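Local atomic coordinates of suppressor protein MPT5 (Saccharomyces cerevisiae, PDB entry 5BZ1), a protein that binds 3'-UTR elements of target mRNAs through its Pumilio-repeat domain and negatively regulates expression of HO. Residues R11-I16 / C25-K30; Q91-Q96 / R100-I105; N168-I173 / F196-K201; V307-L312 / G366-L371. One frame throughout, in Å; residues are numbered along the deposited sequence.

Interaction 1: residues R11-I16 / C25-K30; sequences RDLDYI and CRFLQK. With nucleotides of chain B.
The Phe27 ring receives Leu13 at its edge, in the ring plane, CD1 lying 3.7 Å from CE2. The Tyr15 ring carries Leu13 CB over one face, toward the rim, and takes Leu28 at its edge, where CD2 comes 3.6 Å from CE1. Phe27 reaches Leu13 because its CG stands anti to the backbone N (chi1 171°), and the two side chains approach from opposite directions. Tyr15 OH is hydrogen-bonded to the carbonyl of Leu10, just before the segment. On the RNA side of helix 22-32, the extended Arg26 lays one guanidinium face on the base of A10 of chain B, while NH2 donates edge-on to the ribose O2' at 3.0 Å. Gln29 reads the same adenine with both amide ends: NE2 gives to N1 (2.8 Å, 163°) and OE1 accepts from N6 (3.1 Å, 174°). An alanine in place of Arg26 would probably leave that face of the adenine without the flat cation that lies over it and O2' without this donor. Apolar packing behind the helix and base recognition in front of it are characteristic of a PUF repeat, here Pumilio 1.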
# COMPACT_ATOMS: atom_id res chain seq x y z
N ARG A 11 22.22 -29.79 31.65
CA ARG A 11 21.41 -29.72 32.85
C ARG A 11 21.88 -28.62 33.81
O ARG A 11 21.10 -28.13 34.63
CB ARG A 11 21.49 -31.08 33.56
CG ARG A 11 20.19 -31.59 34.16
CD ARG A 11 20.45 -32.87 34.94
NE ARG A 11 21.60 -32.71 35.83
CZ ARG A 11 21.52 -32.31 37.10
NH1 ARG A 11 20.34 -32.03 37.63
NH2 ARG A 11 22.62 -32.19 37.83
N ASP A 12 23.15 -28.25 33.70
CA ASP A 12 23.77 -27.34 34.66
C ASP A 12 24.15 -25.98 34.08
O ASP A 12 24.80 -25.17 34.75
CB ASP A 12 25.02 -27.99 35.28
CG ASP A 12 24.68 -29.22 36.10
OD1 ASP A 12 23.75 -29.15 36.93
OD2 ASP A 12 25.36 -30.25 35.92
N LEU A 13 23.74 -25.71 32.85
CA LEU A 13 24.02 -24.43 32.21
C LEU A 13 23.15 -23.32 32.79
O LEU A 13 21.99 -23.55 33.13
CB LEU A 13 23.80 -24.52 30.70
CG LEU A 13 24.80 -25.38 29.92
CD1 LEU A 13 24.50 -25.33 28.43
CD2 LEU A 13 26.22 -24.91 30.19
N ASP A 14 23.71 -22.11 32.90
CA ASP A 14 22.93 -20.95 33.31
C ASP A 14 22.36 -20.27 32.07
O ASP A 14 22.98 -19.37 31.50
CB ASP A 14 23.80 -19.97 34.10
CG ASP A 14 22.98 -18.99 34.92
OD1 ASP A 14 21.76 -18.85 34.66
OD2 ASP A 14 23.54 -18.35 35.83
N TYR A 15 21.18 -20.72 31.65
CA TYR A 15 20.62 -20.33 30.37
C TYR A 15 20.29 -18.85 30.23
O TYR A 15 20.51 -18.26 29.17
CB TYR A 15 19.41 -21.21 30.03
CG TYR A 15 19.83 -22.63 29.71
CD1 TYR A 15 20.30 -22.96 28.44
CD2 TYR A 15 19.77 -23.63 30.67
CE1 TYR A 15 20.70 -24.24 28.14
CE2 TYR A 15 20.17 -24.92 30.38
CZ TYR A 15 20.63 -25.22 29.11
OH TYR A 15 21.03 -26.50 28.81
N ILE A 16 19.77 -18.22 31.29
CA ILE A 16 19.42 -16.81 31.20
C ILE A 16 20.66 -15.93 31.03
O ILE A 16 20.63 -14.93 30.31
CB ILE A 16 18.55 -16.33 32.39
CG1 ILE A 16 17.96 -14.95 32.10
CG2 ILE A 16 19.34 -16.32 33.70
CD1 ILE A 16 17.17 -14.88 30.81
N CYS A 25 24.77 -16.99 23.52
CA CYS A 25 23.60 -17.11 22.66
C CYS A 25 23.88 -17.91 21.39
O CYS A 25 23.08 -18.75 20.98
CB CYS A 25 23.08 -15.72 22.29
SG CYS A 25 21.50 -15.75 21.45
N ARG A 26 25.03 -17.64 20.76
CA ARG A 26 25.45 -18.40 19.59
C ARG A 26 25.65 -19.88 19.94
O ARG A 26 25.37 -20.76 19.13
CB ARG A 26 26.75 -17.83 19.01
CG ARG A 26 26.62 -16.43 18.43
CD ARG A 26 27.92 -15.97 17.80
NE ARG A 26 27.75 -14.71 17.08
CZ ARG A 26 27.27 -14.61 15.84
NH1 ARG A 26 26.90 -15.70 15.18
NH2 ARG A 26 27.16 -13.42 15.27
N PHE A 27 26.13 -20.13 21.16
CA PHE A 27 26.32 -21.49 21.65
C PHE A 27 24.98 -22.22 21.78
O PHE A 27 24.86 -23.37 21.37
CB PHE A 27 27.06 -21.46 23.00
CG PHE A 27 27.13 -22.80 23.69
CD1 PHE A 27 28.02 -23.77 23.27
CD2 PHE A 27 26.31 -23.06 24.79
CE1 PHE A 27 28.09 -25.00 23.93
CE2 PHE A 27 26.38 -24.28 25.44
CZ PHE A 27 27.26 -25.26 25.01
N LEU A 28 23.98 -21.54 22.34
CA LEU A 28 22.66 -22.13 22.51
C LEU A 28 21.99 -22.41 21.17
O LEU A 28 21.28 -23.40 21.01
CB LEU A 28 21.78 -21.25 23.39
CG LEU A 28 22.27 -21.04 24.82
CD1 LEU A 28 21.34 -20.11 25.58
CD2 LEU A 28 22.40 -22.37 25.54
N GLN A 29 22.21 -21.52 20.20
CA GLN A 29 21.67 -21.69 18.86
C GLN A 29 22.29 -22.91 18.17
O GLN A 29 21.59 -23.67 17.50
CB GLN A 29 21.91 -20.44 18.02
CG GLN A 29 21.14 -19.22 18.50
CD GLN A 29 21.57 -17.95 17.78
OE1 GLN A 29 21.49 -17.87 16.56
NE2 GLN A 29 22.03 -16.97 18.55
N LYS A 30 23.59 -23.08 18.34
CA LYS A 30 24.29 -24.24 17.78
C LYS A 30 23.77 -25.53 18.40
O LYS A 30 23.63 -26.54 17.71
CB LYS A 30 25.80 -24.12 18.02
CG LYS A 30 26.60 -25.32 17.53
CD LYS A 30 28.09 -25.14 17.78
CE LYS A 30 28.88 -26.33 17.25
NZ LYS A 30 30.35 -26.17 17.48
P A B 10 24.91 -6.56 13.30
OP1 A B 10 26.14 -5.73 13.20
OP2 A B 10 24.48 -7.38 12.14
O5' A B 10 25.11 -7.52 14.55
C5' A B 10 25.10 -7.00 15.88
C4' A B 10 25.77 -7.93 16.86
O4' A B 10 25.00 -9.16 16.97
C3' A B 10 27.19 -8.36 16.48
O3' A B 10 27.97 -8.49 17.67
C2' A B 10 26.98 -9.74 15.87
O2' A B 10 28.10 -10.59 15.91
C1' A B 10 25.83 -10.27 16.72
N9 A B 10 25.04 -11.33 16.10
C8 A B 10 24.66 -11.47 14.79
N7 A B 10 23.96 -12.55 14.56
C5 A B 10 23.87 -13.18 15.80
C6 A B 10 23.26 -14.37 16.23
N6 A B 10 22.58 -15.20 15.43
N1 A B 10 23.37 -14.70 17.54
C2 A B 10 24.04 -13.88 18.35
N3 A B 10 24.66 -12.73 18.06
C4 A B 10 24.54 -12.44 16.76

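Interaction 2: residues Q91-Q96 / R100-I105; sequences QISINQ and RSLQKI. With nucleotides of chain B.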
# COMPACT_ATOMS: atom_id res chain seq x y z
N GLN A 91 5.03 -2.27 22.51
CA GLN A 91 6.39 -2.04 22.99
C GLN A 91 7.40 -2.85 22.19
O GLN A 91 8.49 -2.36 21.85
CB GLN A 91 6.49 -2.43 24.47
CG GLN A 91 7.91 -2.48 25.01
CD GLN A 91 7.97 -3.02 26.42
OE1 GLN A 91 6.97 -3.53 26.93
NE2 GLN A 91 9.13 -2.91 27.05
N ILE A 92 7.03 -4.08 21.87
CA ILE A 92 7.89 -4.96 21.11
C ILE A 92 8.07 -4.48 19.66
O ILE A 92 9.18 -4.48 19.13
CB ILE A 92 7.34 -6.40 21.12
CG1 ILE A 92 7.40 -6.97 22.55
CG2 ILE A 92 8.12 -7.28 20.17
CD1 ILE A 92 6.64 -8.27 22.73
N SER A 93 6.97 -4.07 19.03
CA SER A 93 6.98 -3.69 17.62
C SER A 93 7.81 -2.44 17.31
O SER A 93 8.41 -2.33 16.25
CB SER A 93 5.55 -3.53 17.11
OG SER A 93 4.80 -4.71 17.31
N ILE A 94 7.83 -1.48 18.24
CA ILE A 94 8.60 -0.26 18.06
C ILE A 94 10.07 -0.46 18.41
O ILE A 94 10.90 0.42 18.18
CB ILE A 94 8.07 0.90 18.92
CG1 ILE A 94 8.23 0.58 20.41
CG2 ILE A 94 6.61 1.21 18.57
CD1 ILE A 94 7.74 1.69 21.32
N ASN A 95 10.40 -1.62 18.97
CA ASN A 95 11.77 -1.91 19.38
C ASN A 95 12.58 -2.48 18.21
O ASN A 95 12.08 -3.31 17.45
CB ASN A 95 11.78 -2.90 20.55
CG ASN A 95 13.14 -3.00 21.21
OD1 ASN A 95 13.93 -3.89 20.89
ND2 ASN A 95 13.41 -2.10 22.14
N GLN A 96 13.83 -2.02 18.08
CA GLN A 96 14.66 -2.42 16.95
C GLN A 96 15.00 -3.91 16.99
O GLN A 96 15.22 -4.53 15.95
CB GLN A 96 15.94 -1.58 16.89
CG GLN A 96 16.90 -1.80 18.05
CD GLN A 96 18.20 -1.03 17.89
OE1 GLN A 96 18.83 -1.08 16.83
NE2 GLN A 96 18.62 -0.33 18.93
N ARG A 100 12.13 -7.74 15.21
CA ARG A 100 12.70 -8.92 14.56
C ARG A 100 12.14 -10.19 15.22
O ARG A 100 11.78 -11.14 14.53
CB ARG A 100 14.22 -8.91 14.65
CG ARG A 100 14.90 -7.63 14.16
CD ARG A 100 14.70 -7.40 12.67
NE ARG A 100 15.48 -6.26 12.19
CZ ARG A 100 16.41 -6.33 11.23
NH1 ARG A 100 16.66 -7.48 10.63
NH2 ARG A 100 17.07 -5.24 10.87
N SER A 101 12.09 -10.18 16.55
CA SER A 101 11.53 -11.29 17.31
C SER A 101 10.06 -11.53 16.95
O SER A 101 9.66 -12.66 16.69
CB SER A 101 11.64 -11.00 18.81
OG SER A 101 12.98 -10.87 19.22
N LEU A 102 9.27 -10.46 16.93
CA LEU A 102 7.83 -10.58 16.70
C LEU A 102 7.49 -11.00 15.27
O LEU A 102 6.56 -11.78 15.05
CB LEU A 102 7.12 -9.28 17.08
CG LEU A 102 5.59 -9.33 17.11
CD1 LEU A 102 5.14 -10.56 17.88
CD2 LEU A 102 5.02 -8.08 17.75
N GLN A 103 8.25 -10.49 14.30
CA GLN A 103 8.08 -10.90 12.91
C GLN A 103 8.27 -12.41 12.77
O GLN A 103 7.51 -13.08 12.07
CB GLN A 103 9.08 -10.17 12.00
CG GLN A 103 8.77 -8.71 11.73
CD GLN A 103 9.92 -8.00 11.05
OE1 GLN A 103 10.36 -8.40 9.96
NE2 GLN A 103 10.44 -6.95 11.68
N LYS A 104 9.30 -12.93 13.44
CA LYS A 104 9.59 -14.36 13.39
C LYS A 104 8.49 -15.17 14.06
O LYS A 104 8.07 -16.22 13.55
CB LYS A 104 10.94 -14.66 14.06
CG LYS A 104 11.38 -16.11 13.93
CD LYS A 104 11.45 -16.54 12.46
CE LYS A 104 11.83 -18.01 12.31
NZ LYS A 104 13.24 -18.29 12.67
N ILE A 105 8.01 -14.68 15.20
CA ILE A 105 6.93 -15.34 15.94
C ILE A 105 5.67 -15.44 15.09
O ILE A 105 5.09 -16.53 14.95
CB ILE A 105 6.63 -14.61 17.26
CG1 ILE A 105 7.79 -14.80 18.24
CG2 ILE A 105 5.34 -15.12 17.88
CD1 ILE A 105 7.67 -13.98 19.52
P U B 7 16.62 1.64 7.37
OP1 U B 7 16.68 2.19 8.75
OP2 U B 7 17.54 2.19 6.34
O5' U B 7 16.82 0.06 7.46
C5' U B 7 18.08 -0.51 7.80
C4' U B 7 18.24 -1.92 7.27
O4' U B 7 17.58 -2.86 8.16
C3' U B 7 17.65 -2.17 5.88
O3' U B 7 18.46 -3.13 5.19
C2' U B 7 16.30 -2.79 6.20
O2' U B 7 15.74 -3.57 5.17
C1' U B 7 16.65 -3.63 7.43
N1 U B 7 15.52 -3.97 8.30
C2 U B 7 15.01 -5.26 8.22
O2 U B 7 15.46 -6.10 7.45
N3 U B 7 13.96 -5.54 9.06
C4 U B 7 13.39 -4.68 9.97
O4 U B 7 12.45 -5.08 10.66
C5 U B 7 13.97 -3.36 10.00
C6 U B 7 15.00 -3.06 9.19
P U B 9 20.63 -6.55 9.52
OP1 U B 9 20.36 -8.00 9.37
OP2 U B 9 19.54 -5.57 9.26
O5' U B 9 21.19 -6.31 10.99
C5' U B 9 21.44 -5.00 11.49
C4' U B 9 21.45 -5.01 12.99
O4' U B 9 20.12 -5.33 13.48
C3' U B 9 22.35 -6.06 13.62
O3' U B 9 23.69 -5.61 13.74
C2' U B 9 21.68 -6.34 14.96
O2' U B 9 22.06 -5.38 15.94
C1' U B 9 20.20 -6.13 14.63
N1 U B 9 19.48 -7.40 14.36
C2 U B 9 19.03 -8.14 15.44
O2 U B 9 19.22 -7.80 16.60
N3 U B 9 18.35 -9.29 15.13
C4 U B 9 18.08 -9.77 13.87
O4 U B 9 17.47 -10.83 13.75
C5 U B 9 18.57 -8.95 12.80
C6 U B 9 19.23 -7.82 13.07
O HOH W 1 15.27 -3.43 13.35
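Gln96 O accepts a hydrogen bond of 2.8 Å from a water, and Arg100 CG packs 3.6 Å from the same Gln96 O. The water in turn accepts from Arg100 NE at 3.1 Å and so bridges the two segments. Arg100 lies between two bases. Its guanidinium carries the ring of U7 of chain B over one face, with N3 3.4 Å above the plane and over its centre, and U9 of chain B over the opposite face, displaced toward the rim. A bend at chi2 (-66°) turns the chain into this slot, and NH2 then donates in plane to the U9 phosphate oxygen OP2 at 3.0 Å. Gln103 NE2 donates to O4 of U7 at 2.9 Å with an N-H...O angle of 165°; Thr99 OG1 accepts a second bond from the same amide nitrogen. A side chain held between two bases, here U7 and U9, with a glutamine at a base edge, marks the RNA-binding helix of a PUF repeat, here helix 98-107 of Pumilio 3. A leucine in place of Arg100 would probably leave the U9 phosphate without this donor and the two uracils without the flat cation between them. Behind the helix the chemistry turns apolar. Ile92 CG2 meets Leu102 CB at 3.8 Å, the two side chains crossing at about a right angle. Leu102 CD2 also touches Ser93 OG, 3.4 Å away, a hydroxyl already hydrogen-bonded to Val89 O. Ile92 continues onto Leu54 and Ile57 of helix 53-57, and Leu102 onto Val144 of helix 141-151.

Interaction 3: residues N168-I173 / F196-K201; sequences NNIITI and FKISVK
Ile170 points from helix 169-174 toward helix 192-204, and each part of its side chain finds a different neighbour. CB faces the CB of Lys201 at 4.2 Å. From there the CG2 branch goes to the backbone of Lys201, lying 3.7 Å from its carbonyl O, and also rests 4.1 Å from Lys201 CG. The other branch leaves with CG1 anti to the backbone N (chi1 -172°) and turns at chi2 to 61°, which carries CD1 away from the lysine and onto Ile198. There CD1 meets CG2 of Ile198 at 4.1 Å, the two isoleucines passing at an oblique angle. One residue therefore spans nearly a full turn of the facing helix, its methyl CG2 serving Lys201 and its ethyl arm ending in CD1 serving Ile198. Both segments belong to the all-helical Pumilio array: helix 169-174 of repeat 5 packs on helix 192-204, which continues past Lys201, where repeat 6 is taken to begin. From helix 179-189, between them in sequence, Leu183 touches Ile170, and Leu186 and Leu187 touch Ile198, so the contact forms part of a three-helix core. Lys201 contributes with the aliphatic start of its chain. Its CB points at Ile170, but the chain bends at chi2 (59°) and takes the ammonium group away from the isoleucine, to a weak hydrogen bond with Gln204 OE1. No hydrogen bond joins the two segments, and their closest backbones, Ile170 and Lys201, stand 6.5 Å apart between CA atoms. Ile164 of helix 158-165 and Phe205 of the following loop also touch Ile170.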
# COMPACT_ATOMS: atom_id res chain seq x y z
N ASN A 168 -9.49 11.39 11.00
CA ASN A 168 -8.67 11.74 9.84
C ASN A 168 -7.35 10.98 9.77
O ASN A 168 -6.39 11.44 9.15
CB ASN A 168 -8.41 13.25 9.81
CG ASN A 168 -7.51 13.71 10.95
OD1 ASN A 168 -7.57 13.17 12.05
ND2 ASN A 168 -6.67 14.70 10.68
N ASN A 169 -7.30 9.81 10.40
CA ASN A 169 -6.11 8.98 10.38
C ASN A 169 -5.69 8.56 8.96
O ASN A 169 -4.53 8.22 8.74
CB ASN A 169 -6.28 7.74 11.27
CG ASN A 169 -6.39 8.08 12.74
OD1 ASN A 169 -6.14 9.22 13.15
ND2 ASN A 169 -6.74 7.09 13.56
N ILE A 170 -6.63 8.58 8.02
CA ILE A 170 -6.30 8.25 6.63
C ILE A 170 -5.23 9.21 6.09
O ILE A 170 -4.38 8.81 5.29
CB ILE A 170 -7.56 8.24 5.71
CG1 ILE A 170 -7.21 7.72 4.32
CG2 ILE A 170 -8.18 9.63 5.60
CD1 ILE A 170 -6.68 6.29 4.32
N ILE A 171 -5.27 10.46 6.54
CA ILE A 171 -4.26 11.44 6.17
C ILE A 171 -2.91 11.09 6.81
O ILE A 171 -1.89 10.97 6.13
CB ILE A 171 -4.67 12.86 6.61
CG1 ILE A 171 -5.98 13.27 5.95
CG2 ILE A 171 -3.57 13.86 6.26
CD1 ILE A 171 -5.83 13.62 4.49
N THR A 172 -2.92 10.93 8.13
CA THR A 172 -1.72 10.61 8.91
C THR A 172 -0.95 9.44 8.30
O THR A 172 0.28 9.44 8.27
CB THR A 172 -2.07 10.28 10.37
OG1 THR A 172 -2.94 11.30 10.90
CG2 THR A 172 -0.81 10.19 11.23
N ILE A 173 -1.69 8.45 7.81
CA ILE A 173 -1.11 7.25 7.22
C ILE A 173 -0.70 7.42 5.75
O ILE A 173 0.43 7.09 5.38
CB ILE A 173 -2.08 6.06 7.38
CG1 ILE A 173 -2.13 5.64 8.85
CG2 ILE A 173 -1.66 4.89 6.50
CD1 ILE A 173 -3.37 4.84 9.22
N PHE A 196 -13.80 -0.79 0.73
CA PHE A 196 -14.86 0.21 0.71
C PHE A 196 -14.77 1.19 1.88
O PHE A 196 -14.81 2.40 1.68
CB PHE A 196 -16.23 -0.46 0.73
CG PHE A 196 -16.66 -1.03 -0.59
CD1 PHE A 196 -15.97 -0.73 -1.75
CD2 PHE A 196 -17.77 -1.87 -0.67
CE1 PHE A 196 -16.36 -1.25 -2.97
CE2 PHE A 196 -18.17 -2.39 -1.89
CZ PHE A 196 -17.46 -2.08 -3.04
N LYS A 197 -14.66 0.65 3.09
CA LYS A 197 -14.59 1.47 4.30
C LYS A 197 -13.42 2.44 4.25
O LYS A 197 -13.53 3.59 4.68
CB LYS A 197 -14.51 0.58 5.55
CG LYS A 197 -15.86 -0.01 5.96
CD LYS A 197 -15.69 -1.23 6.85
CE LYS A 197 -14.95 -0.91 8.14
NZ LYS A 197 -15.72 0.01 9.02
N ILE A 198 -12.29 1.97 3.73
CA ILE A 198 -11.09 2.80 3.61
C ILE A 198 -11.25 3.84 2.50
O ILE A 198 -10.84 4.99 2.65
CB ILE A 198 -9.84 1.93 3.35
CG1 ILE A 198 -9.64 0.95 4.51
CG2 ILE A 198 -8.60 2.80 3.17
CD1 ILE A 198 -8.45 0.03 4.35
N SER A 199 -11.87 3.44 1.40
CA SER A 199 -12.10 4.33 0.26
C SER A 199 -13.02 5.49 0.61
O SER A 199 -12.82 6.61 0.13
CB SER A 199 -12.66 3.55 -0.92
OG SER A 199 -13.19 4.42 -1.90
N VAL A 200 -14.04 5.23 1.43
CA VAL A 200 -14.93 6.28 1.91
C VAL A 200 -14.11 7.38 2.59
O VAL A 200 -14.31 8.56 2.34
CB VAL A 200 -15.99 5.72 2.88
CG1 VAL A 200 -16.68 6.85 3.64
CG2 VAL A 200 -17.02 4.88 2.14
N LYS A 201 -13.18 6.97 3.44
CA LYS A 201 -12.33 7.92 4.14
C LYS A 201 -11.34 8.61 3.20
O LYS A 201 -11.07 9.81 3.33
CB LYS A 201 -11.59 7.22 5.29
CG LYS A 201 -11.77 7.90 6.64
CD LYS A 201 -13.24 7.99 7.05
CE LYS A 201 -13.42 8.89 8.26
NZ LYS A 201 -14.84 8.93 8.72

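Interaction 4: residues V307-L312 / G366-L371; sequences VNLNVL and GNLIVL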
# COMPACT_ATOMS: atom_id res chain seq x y z
N VAL A 307 -10.95 24.22 -23.06
CA VAL A 307 -11.10 25.56 -22.50
C VAL A 307 -9.79 26.07 -21.91
O VAL A 307 -9.42 27.23 -22.10
CB VAL A 307 -12.23 25.60 -21.44
CG1 VAL A 307 -12.23 26.93 -20.70
CG2 VAL A 307 -13.59 25.36 -22.09
N ASN A 308 -9.08 25.20 -21.20
CA ASN A 308 -7.86 25.58 -20.50
C ASN A 308 -6.57 25.22 -21.24
O ASN A 308 -5.51 25.15 -20.63
CB ASN A 308 -7.84 24.94 -19.10
CG ASN A 308 -8.98 25.42 -18.23
OD1 ASN A 308 -8.89 26.47 -17.60
ND2 ASN A 308 -10.05 24.64 -18.19
N LEU A 309 -6.68 25.01 -22.55
CA LEU A 309 -5.56 24.53 -23.36
C LEU A 309 -4.33 25.44 -23.28
O LEU A 309 -3.20 24.96 -23.24
CB LEU A 309 -6.00 24.38 -24.82
CG LEU A 309 -4.95 23.98 -25.87
CD1 LEU A 309 -4.27 22.67 -25.51
CD2 LEU A 309 -5.58 23.89 -27.24
N ASN A 310 -4.57 26.74 -23.25
CA ASN A 310 -3.49 27.72 -23.24
C ASN A 310 -2.58 27.64 -22.00
O ASN A 310 -1.38 27.89 -22.09
CB ASN A 310 -4.06 29.13 -23.36
CG ASN A 310 -3.01 30.15 -23.73
OD1 ASN A 310 -2.15 29.89 -24.58
ND2 ASN A 310 -3.05 31.31 -23.08
N VAL A 311 -3.18 27.32 -20.86
CA VAL A 311 -2.43 27.17 -19.61
C VAL A 311 -1.72 25.82 -19.56
O VAL A 311 -0.55 25.73 -19.21
CB VAL A 311 -3.35 27.32 -18.38
CG1 VAL A 311 -2.66 26.85 -17.11
CG2 VAL A 311 -3.81 28.76 -18.24
N LEU A 312 -2.45 24.77 -19.94
CA LEU A 312 -1.96 23.40 -19.86
C LEU A 312 -0.76 23.11 -20.77
O LEU A 312 0.20 22.48 -20.35
CB LEU A 312 -3.10 22.42 -20.16
CG LEU A 312 -4.21 22.34 -19.11
CD1 LEU A 312 -5.44 21.66 -19.67
CD2 LEU A 312 -3.72 21.60 -17.87
N GLY A 366 -10.81 16.02 -32.18
CA GLY A 366 -10.33 16.63 -33.41
C GLY A 366 -10.20 18.13 -33.25
O GLY A 366 -9.23 18.74 -33.71
N ASN A 367 -11.18 18.73 -32.59
CA ASN A 367 -11.16 20.16 -32.32
C ASN A 367 -10.00 20.54 -31.40
O ASN A 367 -9.36 21.58 -31.60
CB ASN A 367 -12.50 20.60 -31.71
CG ASN A 367 -12.48 22.04 -31.22
OD1 ASN A 367 -12.76 22.32 -30.06
ND2 ASN A 367 -12.14 22.96 -32.12
N LEU A 368 -9.73 19.71 -30.41
CA LEU A 368 -8.61 19.95 -29.50
C LEU A 368 -7.28 19.86 -30.24
O LEU A 368 -6.35 20.63 -29.97
CB LEU A 368 -8.65 18.96 -28.33
CG LEU A 368 -7.55 19.13 -27.27
CD1 LEU A 368 -7.56 20.54 -26.73
CD2 LEU A 368 -7.73 18.13 -26.14
N ILE A 369 -7.19 18.93 -31.18
CA ILE A 369 -5.98 18.76 -31.99
C ILE A 369 -5.67 20.02 -32.81
O ILE A 369 -4.53 20.49 -32.84
CB ILE A 369 -6.09 17.54 -32.93
CG1 ILE A 369 -6.01 16.23 -32.14
CG2 ILE A 369 -5.00 17.57 -33.99
CD1 ILE A 369 -4.68 16.03 -31.43
N VAL A 370 -6.69 20.57 -33.48
CA VAL A 370 -6.48 21.75 -34.32
C VAL A 370 -6.14 22.98 -33.48
O VAL A 370 -5.31 23.80 -33.89
CB VAL A 370 -7.66 22.01 -35.30
CG1 VAL A 370 -8.03 20.75 -36.05
CG2 VAL A 370 -8.88 22.56 -34.58
N LEU A 371 -6.77 23.12 -32.32
CA LEU A 371 -6.46 24.23 -31.42
C LEU A 371 -5.03 24.10 -30.89
O LEU A 371 -4.32 25.09 -30.74
CB LEU A 371 -7.46 24.29 -30.26
CG LEU A 371 -8.89 24.73 -30.58
CD1 LEU A 371 -9.75 24.74 -29.33
CD2 LEU A 371 -8.88 26.10 -31.23
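Leu309 projects from the short helix 309-312 toward two leucines on helix 354-375, meeting both at oblique angles. Its CG stands anti to the backbone N (chi1 176°), which sends the isobutyl group outward from its helix, and its two methyls are shared unequally between the partners. Leu309 CD2 does most of the touching: it lies 3.6 Å from Leu371 CB and 3.7 Å from the backbone atom Leu371 C, so it sits against the root of that side chain. Leu368 is engaged differently, methyl to methyl. Its CD1 approaches Leu309 CD2 at 3.9 Å and Leu309 CD1 at 4.1 Å, touching both prongs of the fork. Leu368 arrives there by the same first torsion as Leu309, although its CB points to the side and only the end of the chain turns in toward Leu309. Leu371 directs its CB toward Leu309 and offers that atom for the contact. The two partners are three residues apart, close to one helical turn, so both face Leu309 from the same side of helix 354-375. The interface contains no hydrogen bond or charge pair; dispersion and the exclusion of water account for it. Helix 309-312 belongs to Pumilio 8 of the all-helical PUF domain. Around the contact, Leu309 also packs on Leu322 of helix 318-326 and, farther along helix 354-375, on Thr372 and Leu375. Leu368 reaches Leu325 and Leu326 of helix 318-326, while Thr306 of helix 288-307 touches both Leu368 and Leu371, placing the contact where these helices converge near the C-terminal end of the domain.

Overall arrangement
The four contacts follow one another along the PUF domain, from interaction 1 in the first repeat to interaction 4, where a segment of the eighth repeat meets the later helix 354-375; the centres of interactions 1 and 4 are about 76 Å apart. All have buried apolar cores and no direct hydrogen bond across the segments. Interactions 1 and 2 each include an RNA-binding helix, so polar and stacking chemistry is added on its RNA-facing, concave side. Interactions 3 and 4 rest on aliphatic side chains and touch no nucleotide; their margins, at Lys201 and Leu371, are partly exposed. Aromatic rings pack across interaction 1 alone, and a water bridges interaction 2. No helix is shared between any two contacts.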